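PDB 2XU0: erythrocyte membrane protein 1 from Plasmodium falciparum, which probably binds host cell surface receptors as an adhesin of infected red cells, its N-terminal segment and first Duffy-binding-like domain forming a rosetting module. Local coordinates for residues W265-Y278 against S290-T304. The protein carries 10 engineered substitutions. Residues are numbered along the deposited sequence; the frame is centred on the assembly and turned at random. Where two conformers were deposited one is given.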
ATOM      1  N   TRP A 265     -12.847 -12.089   2.026  1.00 30.69           N
ATOM      2  CA  TRP A 265     -13.182 -10.689   1.681  1.00 28.70           C
ATOM      3  C   TRP A 265     -14.423 -10.244   2.460  1.00 33.54           C
ATOM      4  O   TRP A 265     -14.492  -9.082   2.862  1.00 32.91           O
ATOM      5  CB  TRP A 265     -13.447 -10.529   0.177  1.00 26.52           C
ATOM      6  CG  TRP A 265     -13.806  -9.103  -0.213  1.00 26.31           C
ATOM      7  CD1 TRP A 265     -15.047  -8.620  -0.504  1.00 28.78           C
ATOM      8  CD2 TRP A 265     -12.920  -7.976  -0.248  1.00 25.61           C
ATOM      9  NE1 TRP A 265     -14.997  -7.259  -0.677  1.00 28.05           N
ATOM     10  CE2 TRP A 265     -13.692  -6.848  -0.586  1.00 28.76           C
ATOM     11  CE3 TRP A 265     -11.532  -7.816  -0.054  1.00 26.25           C
ATOM     12  CZ2 TRP A 265     -13.134  -5.574  -0.705  1.00 28.33           C
ATOM     13  CZ3 TRP A 265     -10.983  -6.554  -0.167  1.00 26.48           C
ATOM     14  CH2 TRP A 265     -11.765  -5.458  -0.529  1.00 27.30           C
ATOM     15  N   LYS A 266     -15.431 -11.162   2.600  1.00 31.79           N
ATOM     16  CA  LYS A 266     -16.683 -10.907   3.336  1.00 31.39           C
ATOM     17  C   LYS A 266     -16.341 -10.602   4.797  1.00 36.66           C
ATOM     18  O   LYS A 266     -16.735  -9.566   5.292  1.00 37.83           O
ATOM     19  CB  LYS A 266     -17.650 -12.107   3.201  1.00 32.65           C
ATOM     20  CG  LYS A 266     -19.060 -11.798   3.676  1.00 46.36           C
ATOM     21  CD  LYS A 266     -20.053 -12.909   3.371  1.00 48.86           C
ATOM     22  CE  LYS A 266     -21.410 -12.562   3.952  1.00 61.10           C
ATOM     23  NZ  LYS A 266     -22.389 -13.675   3.810  1.00 67.03           N
ATOM     24  N   ALA A 267     -15.518 -11.441   5.457  1.00 34.86           N
ATOM     25  CA  ALA A 267     -15.092 -11.163   6.834  1.00 34.00           C
ATOM     26  C   ALA A 267     -14.335  -9.819   6.943  1.00 38.24           C
ATOM     27  O   ALA A 267     -14.638  -8.992   7.811  1.00 37.01           O
ATOM     28  CB  ALA A 267     -14.236 -12.309   7.350  1.00 34.36           C
ATOM     29  N   LEU A 268     -13.380  -9.577   6.024  1.00 34.36           N
ATOM     30  CA  LEU A 268     -12.595  -8.348   6.022  1.00 34.42           C
ATOM     31  C   LEU A 268     -13.441  -7.086   5.975  1.00 38.48           C
ATOM     32  O   LEU A 268     -13.050  -6.063   6.547  1.00 36.37           O
ATOM     33  CB  LEU A 268     -11.555  -8.368   4.861  1.00 34.23           C
ATOM     34  CG  LEU A 268     -10.607  -7.137   4.731  1.00 36.43           C
ATOM     35  CD1 LEU A 268      -9.611  -7.044   5.918  1.00 35.13           C
ATOM     36  CD2 LEU A 268      -9.843  -7.199   3.421  1.00 35.37           C
ATOM     37  N   THR A 269     -14.573  -7.142   5.249  1.00 36.97           N
ATOM     38  CA  THR A 269     -15.475  -5.996   5.084  1.00 37.55           C
ATOM     39  C   THR A 269     -16.653  -5.964   6.097  1.00 42.82           C
ATOM     40  O   THR A 269     -17.483  -5.064   5.988  1.00 42.12           O
ATOM     41  CB  THR A 269     -16.018  -5.930   3.659  1.00 37.63           C
ATOM     42  OG1 THR A 269     -16.612  -7.194   3.379  1.00 34.67           O
ATOM     43  CG2 THR A 269     -14.966  -5.557   2.633  1.00 31.47           C
ATOM     44  N   CYS A 270     -16.716  -6.903   7.078  1.00 42.15           N
ATOM     45  CA  CYS A 270     -17.758  -6.936   8.147  1.00 42.94           C
ATOM     46  C   CYS A 270     -18.074  -5.527   8.702  1.00 46.53           C
ATOM     47  O   CYS A 270     -19.241  -5.155   8.813  1.00 46.97           O
ATOM     48  CB  CYS A 270     -17.382  -7.900   9.281  1.00 43.37           C
ATOM     49  SG  CYS A 270     -17.548  -9.657   8.887  0.50 47.22           S
ATOM     50  N   SER A 271     -17.024  -4.738   9.006  1.00 42.11           N
ATOM     51  CA  SER A 271     -17.131  -3.388   9.584  1.00 41.80           C
ATOM     52  C   SER A 271     -16.992  -2.272   8.580  1.00 44.72           C
ATOM     53  O   SER A 271     -16.886  -1.111   8.981  1.00 44.34           O
ATOM     54  CB  SER A 271     -16.073  -3.204  10.670  1.00 46.52           C
ATOM     55  OG  SER A 271     -14.779  -3.419  10.125  1.00 59.25           O
ATOM     56  N   ALA A 272     -16.935  -2.594   7.285  1.00 41.99           N
ATOM     57  CA  ALA A 272     -16.734  -1.555   6.277  1.00 41.89           C
ATOM     58  C   ALA A 272     -17.933  -0.616   6.273  1.00 45.06           C
ATOM     59  O   ALA A 272     -19.057  -1.093   6.459  1.00 44.31           O
ATOM     60  CB  ALA A 272     -16.516  -2.178   4.898  1.00 42.89           C
ATOM     61  N   PRO A 273     -17.726   0.715   6.154  1.00 41.41           N
ATOM     62  CA  PRO A 273     -18.877   1.635   6.159  1.00 41.33           C
ATOM     63  C   PRO A 273     -19.855   1.296   5.052  1.00 47.84           C
ATOM     64  O   PRO A 273     -19.426   0.833   3.983  1.00 47.61           O
ATOM     65  CB  PRO A 273     -18.245   2.999   5.880  1.00 42.66           C
ATOM     66  CG  PRO A 273     -16.819   2.845   6.237  1.00 47.12           C
ATOM     67  CD  PRO A 273     -16.467   1.444   5.910  1.00 42.62           C
ATOM     68  N   TYR A 274     -21.165   1.528   5.298  1.00 45.10           N
ATOM     69  CA  TYR A 274     -22.193   1.288   4.279  1.00 44.94           C
ATOM     70  C   TYR A 274     -21.924   2.081   3.011  1.00 45.44           C
ATOM     71  O   TYR A 274     -21.986   1.526   1.929  1.00 45.75           O
ATOM     72  CB  TYR A 274     -23.623   1.570   4.787  1.00 47.28           C
ATOM     73  CG  TYR A 274     -24.660   1.238   3.734  1.00 50.65           C
ATOM     74  CD1 TYR A 274     -25.005  -0.085   3.458  1.00 52.36           C
ATOM     75  CD2 TYR A 274     -25.229   2.239   2.945  1.00 52.08           C
ATOM     76  CE1 TYR A 274     -25.931  -0.400   2.466  1.00 54.31           C
ATOM     77  CE2 TYR A 274     -26.157   1.936   1.947  1.00 53.39           C
ATOM     78  CZ  TYR A 274     -26.514   0.615   1.721  1.00 63.01           C
ATOM     79  OH  TYR A 274     -27.427   0.307   0.741  1.00 67.13           O
ATOM     80  N   TYR A 275     -21.617   3.360   3.149  1.00 41.07           N
ATOM     81  CA  TYR A 275     -21.359   4.232   2.020  1.00 41.13           C
ATOM     82  C   TYR A 275     -19.870   4.229   1.678  1.00 43.19           C
ATOM     83  O   TYR A 275     -19.133   5.189   1.925  1.00 41.88           O
ATOM     84  CB  TYR A 275     -21.946   5.625   2.279  1.00 43.43           C
ATOM     85  CG  TYR A 275     -23.452   5.601   2.487  1.00 47.43           C
ATOM     86  CD1 TYR A 275     -24.327   5.551   1.401  1.00 50.08           C
ATOM     87  CD2 TYR A 275     -24.006   5.691   3.767  1.00 48.45           C
ATOM     88  CE1 TYR A 275     -25.713   5.560   1.582  1.00 52.01           C
ATOM     89  CE2 TYR A 275     -25.393   5.687   3.963  1.00 49.38           C
ATOM     90  CZ  TYR A 275     -26.242   5.621   2.867  1.00 58.30           C
ATOM     91  OH  TYR A 275     -27.611   5.621   3.037  1.00 56.55           O
ATOM     92  N   ALA A 276     -19.424   3.079   1.176  1.00 39.95           N
ATOM     93  CA  ALA A 276     -18.041   2.824   0.748  1.00 38.12           C
ATOM     94  C   ALA A 276     -18.069   1.707  -0.271  1.00 39.68           C
ATOM     95  O   ALA A 276     -18.625   0.634  -0.026  1.00 39.24           O
ATOM     96  CB  ALA A 276     -17.161   2.452   1.933  1.00 38.12           C
ATOM     97  N   ASP A 277     -17.502   1.967  -1.433  1.00 34.94           N
ATOM     98  CA  ASP A 277     -17.467   0.949  -2.484  1.00 34.88           C
ATOM     99  C   ASP A 277     -16.109   0.943  -3.157  1.00 37.47           C
ATOM    100  O   ASP A 277     -15.433   1.976  -3.170  1.00 36.51           O
ATOM    101  CB  ASP A 277     -18.589   1.190  -3.527  1.00 36.87           C
ATOM    102  CG  ASP A 277     -19.963   0.850  -2.988  1.00 42.28           C
ATOM    103  OD1 ASP A 277     -20.319  -0.353  -2.986  1.00 39.39           O
ATOM    104  OD2 ASP A 277     -20.626   1.762  -2.447  1.00 46.91           O
ATOM    105  N   TYR A 278     -15.702  -0.210  -3.698  1.00 34.99           N
ATOM    106  CA  TYR A 278     -14.415  -0.285  -4.401  1.00 34.41           C
ATOM    107  C   TYR A 278     -14.611   0.146  -5.850  1.00 39.79           C
ATOM    108  O   TYR A 278     -15.525  -0.341  -6.524  1.00 38.74           O
ATOM    109  CB  TYR A 278     -13.842  -1.711  -4.350  1.00 33.59           C
ATOM    110  CG  TYR A 278     -12.398  -1.790  -4.813  1.00 31.60           C
ATOM    111  CD1 TYR A 278     -11.372  -1.243  -4.050  1.00 34.05           C
ATOM    112  CD2 TYR A 278     -12.061  -2.419  -6.007  1.00 30.34           C
ATOM    113  CE1 TYR A 278     -10.049  -1.290  -4.478  1.00 36.33           C
ATOM    114  CE2 TYR A 278     -10.729  -2.524  -6.417  1.00 30.95           C
ATOM    115  CZ  TYR A 278      -9.726  -1.957  -5.642  1.00 39.07           C
ATOM    116  OH  TYR A 278      -8.416  -1.945  -6.050  1.00 40.69           O
ATOM    117  N   SER A 290     -18.195  -1.983  -6.801  1.00 36.38           N
ATOM    118  CA  SER A 290     -19.084  -2.790  -5.963  1.00 36.39           C
ATOM    119  C   SER A 290     -20.393  -1.976  -5.920  1.00 39.40           C
ATOM    120  O   SER A 290     -20.338  -0.759  -6.102  1.00 37.97           O
ATOM    121  CB  SER A 290     -18.494  -3.006  -4.571  1.00 38.02           C
ATOM    122  OG  SER A 290     -18.250  -1.772  -3.928  1.00 45.91           O
ATOM    123  N   SER A 291     -21.555  -2.631  -5.748  1.00 36.99           N
ATOM    124  CA  SER A 291     -22.865  -1.981  -5.871  1.00 37.14           C
ATOM    125  C   SER A 291     -23.659  -1.712  -4.596  1.00 43.18           C
ATOM    126  O   SER A 291     -24.563  -0.876  -4.624  1.00 42.35           O
ATOM    127  CB  SER A 291     -23.756  -2.825  -6.780  1.00 39.63           C
ATOM    128  OG  SER A 291     -23.198  -3.004  -8.066  1.00 50.29           O
ATOM    129  N   HIS A 292     -23.443  -2.503  -3.547  1.00 41.05           N
ATOM    130  CA  HIS A 292     -24.294  -2.435  -2.360  1.00 41.99           C
ATOM    131  C   HIS A 292     -23.621  -1.956  -1.085  1.00 44.90           C
ATOM    132  O   HIS A 292     -24.129  -2.177   0.019  1.00 45.80           O
ATOM    133  CB  HIS A 292     -25.061  -3.770  -2.193  1.00 43.79           C
ATOM    134  CG  HIS A 292     -25.941  -4.084  -3.369  1.00 48.13           C
ATOM    135  ND1 HIS A 292     -25.661  -5.144  -4.216  1.00 50.67           N
ATOM    136  CD2 HIS A 292     -27.030  -3.426  -3.840  1.00 50.91           C
ATOM    137  CE1 HIS A 292     -26.597  -5.115  -5.159  1.00 50.39           C
ATOM    138  NE2 HIS A 292     -27.433  -4.091  -4.988  1.00 50.90           N
ATOM    139  N   GLY A 293     -22.511  -1.250  -1.250  1.00 38.84           N
ATOM    140  CA  GLY A 293     -21.784  -0.665  -0.134  1.00 37.21           C
ATOM    141  C   GLY A 293     -20.969  -1.662   0.660  1.00 38.07           C
ATOM    142  O   GLY A 293     -20.848  -2.839   0.291  1.00 33.39           O
ATOM    143  N   LYS A 294     -20.374  -1.181   1.763  1.00 36.50           N
ATOM    144  CA  LYS A 294     -19.513  -2.033   2.599  1.00 36.71           C
ATOM    145  C   LYS A 294     -18.374  -2.707   1.752  1.00 39.01           C
ATOM    146  O   LYS A 294     -17.981  -3.852   2.022  1.00 40.42           O
ATOM    147  CB  LYS A 294     -20.365  -3.077   3.364  1.00 39.16           C
ATOM    148  CG  LYS A 294     -21.420  -2.483   4.318  1.00 41.37           C
ATOM    149  CD  LYS A 294     -22.071  -3.580   5.165  1.00 39.13           C
ATOM    150  CE  LYS A 294     -21.157  -4.265   6.166  1.00 42.59           C
ATOM    151  NZ  LYS A 294     -20.491  -3.293   7.066  1.00 48.70           N
ATOM    152  N   CYS A 295     -17.917  -2.012   0.683  1.00 32.21           N
ATOM    153  CA  CYS A 295     -16.851  -2.469  -0.227  1.00 33.09           C
ATOM    154  C   CYS A 295     -17.163  -3.816  -0.891  1.00 37.71           C
ATOM    155  O   CYS A 295     -16.233  -4.591  -1.155  1.00 37.35           O
ATOM    156  CB  CYS A 295     -15.492  -2.506   0.481  1.00 32.92           C
ATOM    157  SG  CYS A 295     -15.081  -1.019   1.417  1.00 36.16           S
ATOM    158  N   GLY A 296     -18.454  -4.091  -1.150  1.00 32.67           N
ATOM    159  CA  GLY A 296     -18.878  -5.346  -1.759  1.00 31.15           C
ATOM    160  C   GLY A 296     -19.063  -6.506  -0.808  1.00 36.10           C
ATOM    161  O   GLY A 296     -19.147  -7.658  -1.247  1.00 36.19           O
ATOM    162  N   HIS A 297     -19.165  -6.212   0.498  1.00 36.19           N
ATOM    163  CA  HIS A 297     -19.379  -7.191   1.574  1.00 37.84           C
ATOM    164  C   HIS A 297     -20.537  -8.146   1.274  1.00 43.65           C
ATOM    165  O   HIS A 297     -20.466  -9.339   1.603  1.00 44.74           O
ATOM    166  CB  HIS A 297     -19.648  -6.448   2.910  1.00 39.55           C
ATOM    167  CG  HIS A 297     -19.989  -7.335   4.073  1.00 43.64           C
ATOM    168  ND1 HIS A 297     -19.038  -8.133   4.675  1.00 45.65           N
ATOM    169  CD2 HIS A 297     -21.187  -7.556   4.670  1.00 46.08           C
ATOM    170  CE1 HIS A 297     -19.679  -8.800   5.629  1.00 45.59           C
ATOM    171  NE2 HIS A 297     -20.973  -8.476   5.665  1.00 45.95           N
ATOM    172  N   ASN A 298     -21.605  -7.633   0.667  1.00 40.68           N
ATOM    173  CA  ASN A 298     -22.806  -8.459   0.431  1.00 41.58           C
ATOM    174  C   ASN A 298     -22.913  -9.043  -0.965  1.00 44.61           C
ATOM    175  O   ASN A 298     -23.939  -9.641  -1.257  1.00 45.67           O
ATOM    176  CB  ASN A 298     -24.084  -7.618   0.731  1.00 46.07           C
ATOM    177  CG  ASN A 298     -24.109  -6.897   2.062  1.00 60.62           C
ATOM    178  OD1 ASN A 298     -23.998  -5.662   2.131  1.00 57.63           O
ATOM    179  ND2 ASN A 298     -24.275  -7.651   3.139  1.00 48.74           N
ATOM    180  N   GLU A 299     -21.867  -8.901  -1.813  1.00 40.70           N
ATOM    181  CA  GLU A 299     -21.888  -9.227  -3.240  1.00 40.44           C
ATOM    182  C   GLU A 299     -21.197 -10.470  -3.795  1.00 45.14           C
ATOM    183  O   GLU A 299     -21.199 -10.665  -5.013  1.00 44.08           O
ATOM    184  CB  GLU A 299     -21.469  -7.995  -4.053  1.00 41.60           C
ATOM    185  CG  GLU A 299     -22.487  -6.866  -4.038  1.00 46.81           C
ATOM    186  CD  GLU A 299     -21.871  -5.498  -4.243  1.00 52.86           C
ATOM    187  OE1 GLU A 299     -21.427  -5.202  -5.376  1.00 43.95           O
ATOM    188  OE2 GLU A 299     -21.792  -4.737  -3.253  1.00 39.44           O
ATOM    189  N   GLY A 300     -20.638 -11.307  -2.939  1.00 42.59           N
ATOM    190  CA  GLY A 300     -19.954 -12.498  -3.425  1.00 42.49           C
ATOM    191  C   GLY A 300     -18.543 -12.158  -3.870  1.00 46.21           C
ATOM    192  O   GLY A 300     -17.751 -11.681  -3.049  1.00 46.48           O
ATOM    193  N   ALA A 301     -18.225 -12.381  -5.180  1.00 40.76           N
ATOM    194  CA  ALA A 301     -16.896 -12.168  -5.768  1.00 40.11           C
ATOM    195  C   ALA A 301     -16.249 -10.845  -5.387  1.00 37.40           C
ATOM    196  O   ALA A 301     -16.826  -9.792  -5.638  1.00 35.92           O
ATOM    197  CB  ALA A 301     -16.947 -12.309  -7.288  1.00 41.31           C
ATOM    198  N   PRO A 302     -15.042 -10.867  -4.780  1.00 31.76           N
ATOM    199  CA  PRO A 302     -14.398  -9.601  -4.386  1.00 30.03           C
ATOM    200  C   PRO A 302     -14.277  -8.603  -5.541  1.00 34.30           C
ATOM    201  O   PRO A 302     -14.088  -9.004  -6.692  1.00 34.07           O
ATOM    202  CB  PRO A 302     -13.034 -10.055  -3.859  1.00 31.47           C
ATOM    203  CG  PRO A 302     -13.257 -11.436  -3.390  1.00 35.24           C
ATOM    204  CD  PRO A 302     -14.264 -12.037  -4.327  1.00 31.73           C
ATOM    205  N   PRO A 303     -14.364  -7.289  -5.299  1.00 32.33           N
ATOM    206  CA  PRO A 303     -14.225  -6.351  -6.432  1.00 32.48           C
ATOM    207  C   PRO A 303     -12.756  -6.114  -6.793  1.00 33.83           C
ATOM    208  O   PRO A 303     -12.471  -5.376  -7.724  1.00 31.47           O
ATOM    209  CB  PRO A 303     -14.903  -5.075  -5.921  1.00 33.45           C
ATOM    210  CG  PRO A 303     -14.735  -5.141  -4.430  1.00 36.62           C
ATOM    211  CD  PRO A 303     -14.507  -6.569  -4.017  1.00 32.45           C
ATOM    212  N   THR A 304     -11.834  -6.705  -6.013  1.00 29.61           N
ATOM    213  CA  THR A 304     -10.401  -6.516  -6.189  1.00 29.19           C
ATOM    214  C   THR A 304      -9.710  -7.786  -6.650  1.00 32.47           C
ATOM    215  O   THR A 304     -10.131  -8.912  -6.331  1.00 30.41           O
ATOM    216  CB  THR A 304      -9.727  -5.906  -4.894  1.00 36.91           C
ATOM    217  OG1 THR A 304      -8.335  -5.708  -5.146  1.00 39.47           O
ATOM    218  CG2 THR A 304      -9.828  -6.818  -3.672  1.00 30.61           C
TER
HETATM  219  O   HOH W   1     -27.476  -2.060  -0.384  1.00 65.74           O
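Lys294 reaches across to the turn that follows helix 249-268, its chain bent at chi3 and chi4 (67° and 54°) so that NZ meets two backbone carbonyls: Ala272 O at 2.7 Å, in the carbonyl plane, and Cys270 O at 2.8 Å, NZ standing well above that carbonyl's plane. Asn74 OD1 is a third partner of this buried ammonium group. Nearby, His297 turns its ring edge to Lys266 O and Thr269 OG1; ND1 donates to Thr269 OG1 at 2.9 Å and more weakly to Lys266 O, which fixes how the imidazole is rotated. With CG anti to the backbone N (chi1 180°) the Trp265 indole is swung toward the 290-304 loop, and Cys295 O meets NE1 in the ring plane (3.0 Å), in a bent bond. Pro302 CB and Pro303 CD cover one face, Thr269 CG2 of Trp265's own segment the other.

On the Asp277 side, OD1 takes two bonds, from Ser290 OG (2.7 Å) on its anti lone pair and from Gly293 N (2.9 Å) on its syn lone pair. Ser290 OG in turn accepts from Tyr278 N. The Tyr278 ring carries Thr304 CB over one face; its OH bonds Glu27. Cys295 N donates to Ala276 O at 2.8 Å.

Further out, Glu299 OE1 accepts from Ser291 N and OE2 from His292 N, probably helping to shape the loop. The Cys295-Cys189 disulfide ties it to helix 186-204. The segments flank the antiparallel hairpin 279-281/287-289, connecting helices 249-268 and 311-338 of the Duffy-binding-like fold.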